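Local structure of peptidoglycan N-acetylglucosamine deacetylase (Bacillus cereus, 5N1P) at residues I160-I165 with A171-I176; L6-G11 with N21-H26; W131-M136 with A143-N148; K14-L19 with K47-E52. The protein removes the acetyl group from N-acetylglucosamine residues of peptidoglycan by metal-dependent hydrolysis, releasing acetate. All coordinates share one frame; numbering follows the deposited sequence.

Interaction 1 of 4, residues I160-I165 with A171-I176. With 8GK (~{N}-oxidanylnaphthalene-1-carboxamide), chain E.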
# COMPACT_ATOMS: atom_id res chain seq x y z
N ILE A 160 -1.14 7.16 -2.97
CA ILE A 160 -1.72 7.62 -1.71
C ILE A 160 -1.54 6.59 -0.59
O ILE A 160 -1.97 5.44 -0.73
CB ILE A 160 -3.21 7.93 -1.89
CG1 ILE A 160 -3.39 8.99 -2.98
CG2 ILE A 160 -3.81 8.37 -0.56
CD1 ILE A 160 -4.77 8.98 -3.59
N LEU A 161 -0.93 7.01 0.51
CA LEU A 161 -0.70 6.14 1.66
C LEU A 161 -1.86 6.16 2.64
O LEU A 161 -2.19 7.20 3.22
CB LEU A 161 0.58 6.56 2.41
CG LEU A 161 0.82 5.82 3.74
CD1 LEU A 161 1.09 4.32 3.52
CD2 LEU A 161 1.94 6.47 4.54
N MET A 162 -2.48 4.99 2.79
CA MET A 162 -3.52 4.77 3.79
C MET A 162 -3.30 3.42 4.46
O MET A 162 -2.42 2.65 4.07
CB MET A 162 -4.91 4.83 3.16
CG MET A 162 -5.19 6.16 2.51
SD MET A 162 -6.82 6.29 1.81
CE MET A 162 -7.79 6.41 3.30
N HIS A 163 -4.09 3.15 5.50
CA HIS A 163 -3.95 1.93 6.27
C HIS A 163 -5.32 1.33 6.48
O HIS A 163 -6.16 1.94 7.16
CB HIS A 163 -3.26 2.20 7.62
CG HIS A 163 -1.90 2.81 7.48
ND1 HIS A 163 -1.70 4.16 7.28
CD2 HIS A 163 -0.66 2.25 7.51
CE1 HIS A 163 -0.40 4.41 7.20
NE2 HIS A 163 0.25 3.27 7.32
N ASP A 164 -5.59 0.15 5.91
CA ASP A 164 -6.94 -0.40 6.00
C ASP A 164 -7.22 -1.07 7.34
O ASP A 164 -8.33 -1.55 7.56
CB ASP A 164 -7.24 -1.37 4.84
CG ASP A 164 -6.26 -2.54 4.75
OD1 ASP A 164 -5.05 -2.31 4.94
OD2 ASP A 164 -6.71 -3.68 4.47
N ILE A 165 -6.26 -1.04 8.26
CA ILE A 165 -6.46 -1.62 9.58
C ILE A 165 -7.10 -0.62 10.54
O ILE A 165 -7.38 -0.95 11.69
CB ILE A 165 -5.14 -2.12 10.18
CG1 ILE A 165 -4.10 -1.00 10.23
CG2 ILE A 165 -4.65 -3.30 9.37
CD1 ILE A 165 -2.96 -1.26 11.19
N ALA A 171 -13.36 4.50 6.15
CA ALA A 171 -14.51 5.39 6.04
C ALA A 171 -14.25 6.61 5.14
O ALA A 171 -15.18 7.23 4.62
CB ALA A 171 -14.94 5.86 7.42
N ALA A 172 -12.98 6.95 4.96
CA ALA A 172 -12.62 8.12 4.18
C ALA A 172 -12.65 7.81 2.68
O ALA A 172 -12.70 8.72 1.86
CB ALA A 172 -11.22 8.62 4.58
N VAL A 173 -12.63 6.54 2.33
CA VAL A 173 -12.42 6.17 0.94
C VAL A 173 -13.55 6.65 -0.02
O VAL A 173 -13.24 7.17 -1.09
CB VAL A 173 -12.18 4.66 0.82
CG1 VAL A 173 -12.19 4.21 -0.62
CG2 VAL A 173 -10.82 4.35 1.43
N PRO A 174 -14.84 6.53 0.37
CA PRO A 174 -15.84 7.06 -0.56
C PRO A 174 -15.64 8.54 -0.93
O PRO A 174 -15.74 8.88 -2.11
CB PRO A 174 -17.17 6.88 0.19
CG PRO A 174 -16.91 5.69 1.05
CD PRO A 174 -15.47 5.83 1.50
N ALA A 175 -15.33 9.40 0.05
CA ALA A 175 -15.13 10.82 -0.23
C ALA A 175 -13.85 11.08 -1.03
O ALA A 175 -13.77 12.03 -1.81
CB ALA A 175 -15.09 11.61 1.06
N ILE A 176 -12.84 10.23 -0.82
CA ILE A 176 -11.61 10.35 -1.58
C ILE A 176 -11.86 9.98 -3.04
O ILE A 176 -11.39 10.66 -3.95
CB ILE A 176 -10.50 9.44 -1.01
CG1 ILE A 176 -10.00 9.99 0.33
CG2 ILE A 176 -9.34 9.31 -1.99
CD1 ILE A 176 -9.13 9.01 1.08
C1 8GK E . 4.31 2.70 7.24
C2 8GK E . 4.87 3.99 7.73
C3 8GK E . 4.90 4.21 9.10
C4 8GK E . 5.43 5.40 9.60
C5 8GK E . 5.94 6.36 8.73
C6 8GK E . 5.91 6.14 7.36
C7 8GK E . 5.38 4.95 6.86
C8 8GK E . 5.44 5.61 10.97
C9 8GK E . 4.93 4.65 11.85
C10 8GK E . 4.40 3.47 11.35
C11 8GK E . 4.39 3.25 9.98
O12 8GK E . 4.95 1.70 7.49
N13 8GK E . 3.16 2.64 6.58
O14 8GK E . 2.38 1.49 6.77
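The strand carrying M162 and the helix carrying V173 run nearly antiparallel, at 152°, with 10.8 Å between their axes; the CA atoms of M162 and V173 are the closest pair, at 9.4 Å. A long, flexible side chain suits that gap, and M162 fills it. Its CG lies beside the backbone N, opposite the carbonyl carbon, and the chain then runs straight until it bends at chi3 (73°), which turns CE toward V173 and A172. Sulfur and methyl meet I176 tip to tip: SD is 3.6 Å from I176 CD1. The M162 and V173 side chains cross obliquely, with M162 CE 4.1 Å from V173 CG2 and also near the small A172 CB. P174, which has no amide hydrogen, kinks the helix here.

This is the strand-to-helix half of a beta/alpha unit in the CE4 (NodB homology) fold, a distorted alpha/beta barrel. One face of strand 157-163 packs on its own helix while the other turns inward to the catalytic pocket. L161 and H163 are on that inner face. H163, probably the proton donor, presents the edge of its ring to the inhibitor, its NE2 2.8 Å from the hydroxamate O14. Its other nitrogen, ND1, is hydrogen-bonded to D130, which fixes the rotation of the imidazole. L161 borders the ligand more loosely, with CD1 4.1 Å from N13.

Interaction 2 of 4, residues L6-G11 with N21-H26. With ZN (zinc ion), chain F; 8GK (~{N}-oxidanylnaphthalene-1-carboxamide), chain E.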
# COMPACT_ATOMS: atom_id res chain seq x y z
N LEU A 6 -4.44 4.29 -4.93
CA LEU A 6 -4.73 4.12 -3.52
C LEU A 6 -3.93 2.94 -3.03
O LEU A 6 -3.98 1.87 -3.63
CB LEU A 6 -6.21 3.88 -3.28
CG LEU A 6 -7.18 5.05 -3.32
CD1 LEU A 6 -8.60 4.55 -3.16
CD2 LEU A 6 -6.83 6.04 -2.21
N THR A 7 -3.20 3.12 -1.94
CA THR A 7 -2.44 2.00 -1.37
C THR A 7 -2.78 1.85 0.11
O THR A 7 -2.92 2.84 0.85
CB THR A 7 -0.90 2.15 -1.55
OG1 THR A 7 -0.39 3.20 -0.70
CG2 THR A 7 -0.55 2.43 -3.01
N PHE A 8 -2.91 0.60 0.55
CA PHE A 8 -3.35 0.31 1.90
C PHE A 8 -2.35 -0.61 2.56
O PHE A 8 -2.13 -1.72 2.10
CB PHE A 8 -4.73 -0.35 1.91
CG PHE A 8 -5.79 0.51 1.31
CD1 PHE A 8 -6.41 1.48 2.07
CD2 PHE A 8 -6.15 0.37 -0.03
CE1 PHE A 8 -7.40 2.31 1.52
CE2 PHE A 8 -7.13 1.19 -0.59
CZ PHE A 8 -7.75 2.16 0.19
N ASP A 9 -1.76 -0.14 3.66
CA ASP A 9 -0.72 -0.85 4.40
C ASP A 9 -1.23 -1.53 5.67
O ASP A 9 -2.20 -1.08 6.28
CB ASP A 9 0.39 0.11 4.84
CG ASP A 9 1.28 0.58 3.70
OD1 ASP A 9 1.04 0.21 2.54
OD2 ASP A 9 2.23 1.36 3.99
N ASP A 10 -0.52 -2.59 6.06
CA ASP A 10 -0.51 -3.20 7.40
C ASP A 10 -1.56 -4.30 7.57
O ASP A 10 -1.64 -4.91 8.63
CB ASP A 10 -0.70 -2.18 8.54
CG ASP A 10 0.41 -1.12 8.61
OD1 ASP A 10 1.47 -1.26 7.98
OD2 ASP A 10 0.21 -0.12 9.35
N GLY A 11 -2.34 -4.57 6.52
CA GLY A 11 -3.39 -5.58 6.61
C GLY A 11 -2.97 -6.99 6.19
O GLY A 11 -1.76 -7.30 6.10
N ASN A 21 -15.54 -4.03 -0.58
CA ASN A 21 -16.90 -3.81 -1.08
C ASN A 21 -17.07 -2.38 -1.56
O ASN A 21 -17.69 -2.13 -2.59
CB ASN A 21 -17.92 -4.16 0.00
CG ASN A 21 -17.93 -5.64 0.34
OD1 ASN A 21 -17.54 -6.48 -0.48
ND2 ASN A 21 -18.36 -5.97 1.55
N THR A 22 -16.48 -1.44 -0.83
CA THR A 22 -16.54 -0.03 -1.21
C THR A 22 -15.83 0.21 -2.54
O THR A 22 -16.35 0.90 -3.42
CB THR A 22 -15.94 0.86 -0.10
OG1 THR A 22 -16.74 0.73 1.09
CG2 THR A 22 -15.90 2.32 -0.53
N LEU A 23 -14.65 -0.38 -2.70
CA LEU A 23 -13.89 -0.24 -3.94
C LEU A 23 -14.67 -0.82 -5.12
O LEU A 23 -14.74 -0.20 -6.19
CB LEU A 23 -12.53 -0.93 -3.80
CG LEU A 23 -11.58 -0.23 -2.81
CD1 LEU A 23 -10.37 -1.09 -2.52
CD2 LEU A 23 -11.17 1.14 -3.36
N LYS A 24 -15.28 -1.98 -4.92
CA LYS A 24 -16.06 -2.64 -5.97
C LYS A 24 -17.28 -1.81 -6.38
O LYS A 24 -17.59 -1.71 -7.57
CB LYS A 24 -16.51 -4.03 -5.52
CG LYS A 24 -17.25 -4.81 -6.60
CD LYS A 24 -17.74 -6.15 -6.09
CE LYS A 24 -16.58 -7.06 -5.73
NZ LYS A 24 -17.05 -8.43 -5.37
N GLN A 25 -17.95 -1.22 -5.40
CA GLN A 25 -19.14 -0.39 -5.65
C GLN A 25 -18.82 0.88 -6.44
O GLN A 25 -19.71 1.47 -7.06
CB GLN A 25 -19.80 -0.02 -4.32
CG GLN A 25 -20.56 -1.19 -3.68
CD GLN A 25 -20.82 -0.99 -2.20
OE1 GLN A 25 -20.58 0.08 -1.65
NE2 GLN A 25 -21.33 -2.03 -1.55
N HIS A 26 -17.55 1.28 -6.44
CA HIS A 26 -17.11 2.43 -7.23
C HIS A 26 -16.20 2.01 -8.39
O HIS A 26 -15.58 2.87 -9.03
CB HIS A 26 -16.37 3.45 -6.36
CG HIS A 26 -17.22 4.09 -5.31
ND1 HIS A 26 -17.47 3.49 -4.09
CD2 HIS A 26 -17.87 5.27 -5.28
CE1 HIS A 26 -18.24 4.28 -3.36
NE2 HIS A 26 -18.50 5.37 -4.06
ZN ZN F . 3.24 -0.03 7.96
C1 8GK E . 4.31 2.70 7.24
C2 8GK E . 4.87 3.99 7.73
C3 8GK E . 4.90 4.21 9.10
C4 8GK E . 5.43 5.40 9.60
C5 8GK E . 5.94 6.36 8.73
C6 8GK E . 5.91 6.14 7.36
C7 8GK E . 5.38 4.95 6.86
C8 8GK E . 5.44 5.61 10.97
C9 8GK E . 4.93 4.65 11.85
C10 8GK E . 4.40 3.47 11.35
C11 8GK E . 4.39 3.25 9.98
O12 8GK E . 4.95 1.70 7.49
N13 8GK E . 3.16 2.64 6.58
O14 8GK E . 2.38 1.49 6.77
O HOH W 1 2.25 1.27 9.57
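L23 spreads its two methyls over the side chains of L6 and F8. CD2 lies 4.3 Å from L6 CD1, and CD1 comes within 4.4 Å of F8 CE2, approaching the ring obliquely. A branched leucine suits this place, since one residue serves two strand positions that project to the same face. With chi1 at -68° its CG stands opposite the carbonyl carbon, and the branch points off the helix toward the strand. The helix ends just beyond, where the H26 ring folds back and ND1 donates to T22 O (2.9 Å, 174°).

The strand is part of the TFDD motif of polysaccharide deacetylases, T7 to D10. T7 and D9 point to the opposite face from L6 and F8. D9, probably the catalytic base, has OD2 2.8 Å from the hydroxamate O14, while its OD1 forms a salt bridge with R97. D10 follows where the chain turns a corner, and its OD1 binds the zinc at 2.2 Å. H59 and H63 complete the protein ligands; the hydroxamate chelates through O14 (2.1 Å) and the longer O12 bond (2.5 Å). A water fills the sixth position and donates to D10 OD2.

Strand 2-9 lies between strands 31-34 and 157-163 in the sheet. Behind it, F8 meets the ring of F32 and also touches V173, while L6 rests on L177, so helices 16-25 and 167-182 cover this face together.

Interaction 3 of 4, residues W131-M136 with A143-N148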
# COMPACT_ATOMS: atom_id res chain seq x y z
N TRP A 131 -3.24 8.22 10.60
CA TRP A 131 -2.85 7.90 11.97
C TRP A 131 -3.07 9.04 12.96
O TRP A 131 -3.18 8.82 14.16
CB TRP A 131 -1.37 7.48 12.03
CG TRP A 131 -0.42 8.58 11.66
CD1 TRP A 131 0.05 8.87 10.41
CD2 TRP A 131 0.22 9.52 12.55
NE1 TRP A 131 0.90 9.94 10.46
CE2 TRP A 131 1.03 10.35 11.76
CE3 TRP A 131 0.15 9.75 13.93
CZ2 TRP A 131 1.79 11.39 12.30
CZ3 TRP A 131 0.92 10.78 14.47
CH2 TRP A 131 1.73 11.58 13.66
N ARG A 132 -3.12 10.28 12.46
CA ARG A 132 -3.32 11.44 13.33
C ARG A 132 -4.67 11.39 14.04
O ARG A 132 -4.85 11.97 15.10
CB ARG A 132 -3.23 12.74 12.54
CG ARG A 132 -1.82 13.19 12.22
CD ARG A 132 -1.83 14.67 11.92
NE ARG A 132 -0.55 15.16 11.44
CZ ARG A 132 -0.36 16.38 10.97
NH1 ARG A 132 -1.37 17.24 10.92
NH2 ARG A 132 0.85 16.75 10.54
N TYR A 133 -5.63 10.70 13.43
CA TYR A 133 -6.98 10.73 13.94
C TYR A 133 -7.36 9.37 14.52
O TYR A 133 -8.54 9.07 14.67
CB TYR A 133 -7.93 11.18 12.83
CG TYR A 133 -7.32 12.30 12.01
CD1 TYR A 133 -6.75 12.05 10.78
CD2 TYR A 133 -7.27 13.60 12.51
CE1 TYR A 133 -6.16 13.06 10.04
CE2 TYR A 133 -6.68 14.63 11.78
CZ TYR A 133 -6.13 14.34 10.54
OH TYR A 133 -5.54 15.33 9.79
N ASN A 134 -6.36 8.56 14.87
CA ASN A 134 -6.63 7.30 15.56
C ASN A 134 -7.44 7.51 16.83
O ASN A 134 -7.15 8.40 17.63
CB ASN A 134 -5.32 6.57 15.90
CG ASN A 134 -4.68 5.90 14.69
OD1 ASN A 134 -5.35 5.64 13.69
ND2 ASN A 134 -3.39 5.62 14.79
N LYS A 135 -8.47 6.68 17.00
CA LYS A 135 -9.35 6.68 18.17
C LYS A 135 -10.25 7.91 18.27
O LYS A 135 -10.87 8.13 19.30
CB LYS A 135 -8.53 6.54 19.47
CG LYS A 135 -7.54 5.39 19.46
CD LYS A 135 -7.81 4.42 20.59
CE LYS A 135 -6.61 3.53 20.84
NZ LYS A 135 -6.63 2.91 22.20
N MET A 136 -10.32 8.70 17.21
CA MET A 136 -11.25 9.83 17.15
C MET A 136 -12.54 9.37 16.46
O MET A 136 -12.54 8.34 15.79
CB MET A 136 -10.61 11.01 16.42
CG MET A 136 -9.44 11.62 17.17
SD MET A 136 -8.69 13.01 16.30
CE MET A 136 -10.16 13.86 15.71
N ALA A 143 -13.64 12.55 7.14
CA ALA A 143 -13.77 13.77 6.36
C ALA A 143 -12.43 14.52 6.33
O ALA A 143 -12.04 15.07 5.29
CB ALA A 143 -14.87 14.66 6.93
N GLN A 144 -11.74 14.55 7.46
CA GLN A 144 -10.45 15.23 7.57
C GLN A 144 -9.38 14.51 6.76
O GLN A 144 -8.55 15.12 6.10
CB GLN A 144 -10.02 15.35 9.03
CG GLN A 144 -8.66 16.00 9.24
CD GLN A 144 -8.65 17.49 8.96
OE1 GLN A 144 -7.79 17.99 8.23
NE2 GLN A 144 -9.59 18.21 9.55
N ILE A 145 -9.40 13.19 6.82
CA ILE A 145 -8.47 12.39 6.02
C ILE A 145 -8.72 12.62 4.53
O ILE A 145 -7.77 12.78 3.74
CB ILE A 145 -8.62 10.91 6.36
CG1 ILE A 145 -8.11 10.68 7.78
CG2 ILE A 145 -7.85 10.03 5.37
CD1 ILE A 145 -8.51 9.33 8.36
N ALA A 146 -9.99 12.66 4.14
CA ALA A 146 -10.32 12.89 2.75
C ALA A 146 -9.78 14.25 2.29
O ALA A 146 -9.20 14.35 1.21
CB ALA A 146 -11.82 12.80 2.53
N GLN A 147 -9.93 15.29 3.11
CA GLN A 147 -9.42 16.59 2.68
C GLN A 147 -7.88 16.61 2.68
O GLN A 147 -7.28 17.32 1.88
CB GLN A 147 -9.96 17.74 3.55
CG GLN A 147 -9.59 17.70 5.01
CD GLN A 147 -9.61 19.08 5.65
OE1 GLN A 147 -9.33 20.08 4.99
NE2 GLN A 147 -10.00 19.14 6.92
N ASN A 148 -7.25 15.82 3.54
CA ASN A 148 -5.79 15.72 3.52
C ASN A 148 -5.32 15.19 2.17
O ASN A 148 -4.38 15.71 1.58
CB ASN A 148 -5.26 14.81 4.62
CG ASN A 148 -5.41 15.40 6.01
OD1 ASN A 148 -5.70 16.59 6.17
ND2 ASN A 148 -5.22 14.56 7.02
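Y133 is the residue that bridges to Q144, I145 and N148, and the short 3-10 turn before it sets it up. R132, in that turn, has its CB 3.7 Å above the centre of the Y133 ring, covering one face.

Y133 itself has CG beside the backbone N, opposite the carbonyl carbon (chi1 -40°), which aims the ring at the helix. The opposite face receives Q144: CB sits above the rim, and CG, set anti to the glutamine's own backbone N (chi1 178°), lies 3.2 Å from Y133 OH. Along the CD1 side of the ring I145 slides past in the opposite direction, its CG1 3.6 Å from Y133 CD1. The phenol end meets N148, whose ND2 donates to Y133 OH over 2.9 Å; the bond is almost straight and lies within the amide plane of N148.

N134 comes next and is tied by its OD1 to Q168 of helix 167-182. Y133 to M136 form a type II beta turn, closed by M136 N to Y133 O (3.1 Å), with K135 taking the positive phi that the third position demands. The turn leads into helix 138-152.

Tyrosine suits the site because it is apolar along its ring and polar at its hydroxyl. N148 ND2 also donates to S128 O, so ND2 makes two hydrogen bonds, probably one from each hydrogen; this would fix the carboxamide's rotation, and it ties helix 138-152 to two points of the loop that precedes it.

Interaction 4 of 4, residues K14-L19 with K47-E52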
# COMPACT_ATOMS: atom_id res chain seq x y z
N LYS A 14 -9.79 -6.53 10.06
CA LYS A 14 -11.23 -6.65 10.20
C LYS A 14 -12.06 -5.59 9.46
O LYS A 14 -13.28 -5.63 9.49
CB LYS A 14 -11.60 -6.64 11.69
CG LYS A 14 -11.20 -5.38 12.42
CD LYS A 14 -11.64 -5.44 13.88
CE LYS A 14 -11.23 -4.20 14.65
NZ LYS A 14 -9.76 -4.04 14.76
N TYR A 15 -11.40 -4.64 8.80
CA TYR A 15 -12.13 -3.63 8.02
C TYR A 15 -11.91 -3.82 6.53
O TYR A 15 -12.43 -3.06 5.72
CB TYR A 15 -11.70 -2.21 8.42
CG TYR A 15 -11.80 -1.94 9.91
CD1 TYR A 15 -13.04 -1.84 10.53
CD2 TYR A 15 -10.66 -1.79 10.68
CE1 TYR A 15 -13.13 -1.59 11.88
CE2 TYR A 15 -10.74 -1.54 12.04
CZ TYR A 15 -11.99 -1.45 12.64
OH TYR A 15 -12.08 -1.21 13.98
N THR A 16 -11.11 -4.82 6.17
CA THR A 16 -10.68 -4.99 4.79
C THR A 16 -11.81 -5.45 3.87
O THR A 16 -11.91 -5.00 2.72
CB THR A 16 -9.49 -5.97 4.74
OG1 THR A 16 -8.43 -5.41 5.51
CG2 THR A 16 -9.01 -6.19 3.31
N ALA A 17 -12.67 -6.33 4.36
CA ALA A 17 -13.79 -6.79 3.54
C ALA A 17 -14.70 -5.61 3.18
O ALA A 17 -15.13 -5.47 2.04
CB ALA A 17 -14.57 -7.89 4.26
N GLU A 18 -14.97 -4.74 4.15
CA GLU A 18 -15.77 -3.55 3.89
C GLU A 18 -15.11 -2.63 2.87
O GLU A 18 -15.77 -2.09 1.98
CB GLU A 18 -16.03 -2.79 5.19
CG GLU A 18 -16.82 -1.51 4.97
CD GLU A 18 -17.22 -0.86 6.27
OE1 GLU A 18 -16.85 -1.40 7.33
OE2 GLU A 18 -17.91 0.19 6.22
N LEU A 19 -13.80 -2.44 3.00
CA LEU A 19 -13.07 -1.65 2.03
C LEU A 19 -13.19 -2.23 0.62
O LEU A 19 -13.44 -1.51 -0.34
CB LEU A 19 -11.59 -1.55 2.43
CG LEU A 19 -10.68 -0.85 1.42
CD1 LEU A 19 -11.15 0.58 1.12
CD2 LEU A 19 -9.25 -0.85 1.94
N LYS A 47 -6.86 -13.63 -0.79
CA LYS A 47 -7.41 -14.20 -2.02
C LYS A 47 -8.38 -13.22 -2.67
O LYS A 47 -8.34 -12.98 -3.88
CB LYS A 47 -8.11 -15.52 -1.73
CG LYS A 47 -8.56 -16.24 -2.99
CD LYS A 47 -9.09 -17.63 -2.66
CE LYS A 47 -7.98 -18.50 -2.10
NZ LYS A 47 -7.95 -19.85 -2.75
N ARG A 48 -9.24 -12.64 -1.85
CA ARG A 48 -10.25 -11.74 -2.37
C ARG A 48 -9.63 -10.45 -2.95
O ARG A 48 -10.06 -9.97 -4.00
CB ARG A 48 -11.25 -11.43 -1.26
CG ARG A 48 -12.54 -10.96 -1.80
CD ARG A 48 -13.49 -10.51 -0.73
NE ARG A 48 -14.24 -9.43 -1.33
CZ ARG A 48 -14.99 -8.56 -0.68
NH1 ARG A 48 -15.16 -8.67 0.64
NH2 ARG A 48 -15.59 -7.60 -1.36
N GLU A 49 -8.63 -9.90 -2.27
CA GLU A 49 -7.93 -8.72 -2.79
C GLU A 49 -7.42 -8.97 -4.20
O GLU A 49 -7.69 -8.18 -5.12
CB GLU A 49 -6.77 -8.33 -1.87
CG GLU A 49 -7.24 -7.65 -0.58
CD GLU A 49 -6.14 -7.42 0.44
OE1 GLU A 49 -4.95 -7.67 0.14
OE2 GLU A 49 -6.48 -6.99 1.56
N ASN A 50 -6.71 -10.08 -4.37
CA ASN A 50 -6.13 -10.41 -5.65
C ASN A 50 -7.18 -10.76 -6.71
O ASN A 50 -7.06 -10.37 -7.87
CB ASN A 50 -5.14 -11.57 -5.47
CG ASN A 50 -4.57 -12.04 -6.77
OD1 ASN A 50 -4.91 -13.13 -7.26
ND2 ASN A 50 -3.72 -11.23 -7.37
N ALA A 51 -8.23 -11.47 -6.30
CA ALA A 51 -9.28 -11.90 -7.22
C ALA A 51 -10.10 -10.74 -7.75
O ALA A 51 -10.67 -10.83 -8.85
CB ALA A 51 -10.20 -12.90 -6.54
N GLU A 52 -10.18 -9.66 -6.98
CA GLU A 52 -11.04 -8.55 -7.36
C GLU A 52 -10.27 -7.43 -8.04
O GLU A 52 -10.74 -6.30 -8.14
CB GLU A 52 -11.81 -8.05 -6.12
CG GLU A 52 -12.71 -9.17 -5.60
CD GLU A 52 -13.61 -8.79 -4.44
OE1 GLU A 52 -13.59 -7.62 -4.01
OE2 GLU A 52 -14.36 -9.67 -3.96
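T16 OG1 is gripped twice, by D164 OD2 and by the backbone N of G13, and this holds the threonine's rotation while its methyl faces the other helix. CG2 stands opposite the backbone N and touches E49 OE2 at 3.2 Å. The two side chains cross at about a right angle, E49 reaching in with an extended chain beyond CG. A threonine suits the place because its hydroxyl and its methyl serve different neighbours.

One residue on, A17 meets R48. R48 NH1 lies 3.7 Å from A17 CB, and the small alanine lets the guanidinium come close to the backbone. The guanidinium is shared: NH2 is hydrogen-bonded to N21 OD1 of helix 16-25, and R48 NE forms a salt bridge with E52 OE2, one helical turn later (2.6 Å, 160°), close to the guanidinium plane but from above the plane of the carboxylate. A weak bond joins R48 NH2 to E52 OE1. Arginine, with several N-H groups pointing in different directions, can thus serve both helices. K24 forms a weak, long ion pair with E52, which should further offset the acid's charge.

Beneath this polar layer, L19 and E49 both rest on F32 of strand 31-34, and E49 also touches V56 of strand 55-58. Helices 16-25 and 43-51 are thus neighbours on the outer layer of the alpha/beta barrel, the arrangement expected where successive beta-alpha-beta units wrap side by side around a parallel sheet.

Overall arrangement
Interactions 1 and 2 share the core: their strands are neighbours in the sheet, probably hydrogen-bonded from D9 N to M162 O (2.9 Å), and the inner faces and C-terminal ends of these strands meet the same inhibitor. H163, D9 and D10 approach the hydroxamate O14 from three different directions. Outside, interaction 3 adjoins interaction 1 where A172 CB lies 3.7 Å from I145 CG2, and interaction 4 shares helix 16-25 with interaction 2, F8 CD1 packing 3.7 Å from L19 CD2. Interaction 4 also touches interaction 1 directly, through D164 and T16. Interactions 3 and 4 do not touch; their centres are about 22 Å apart. The T16 side chain is about 13 Å from the zinc.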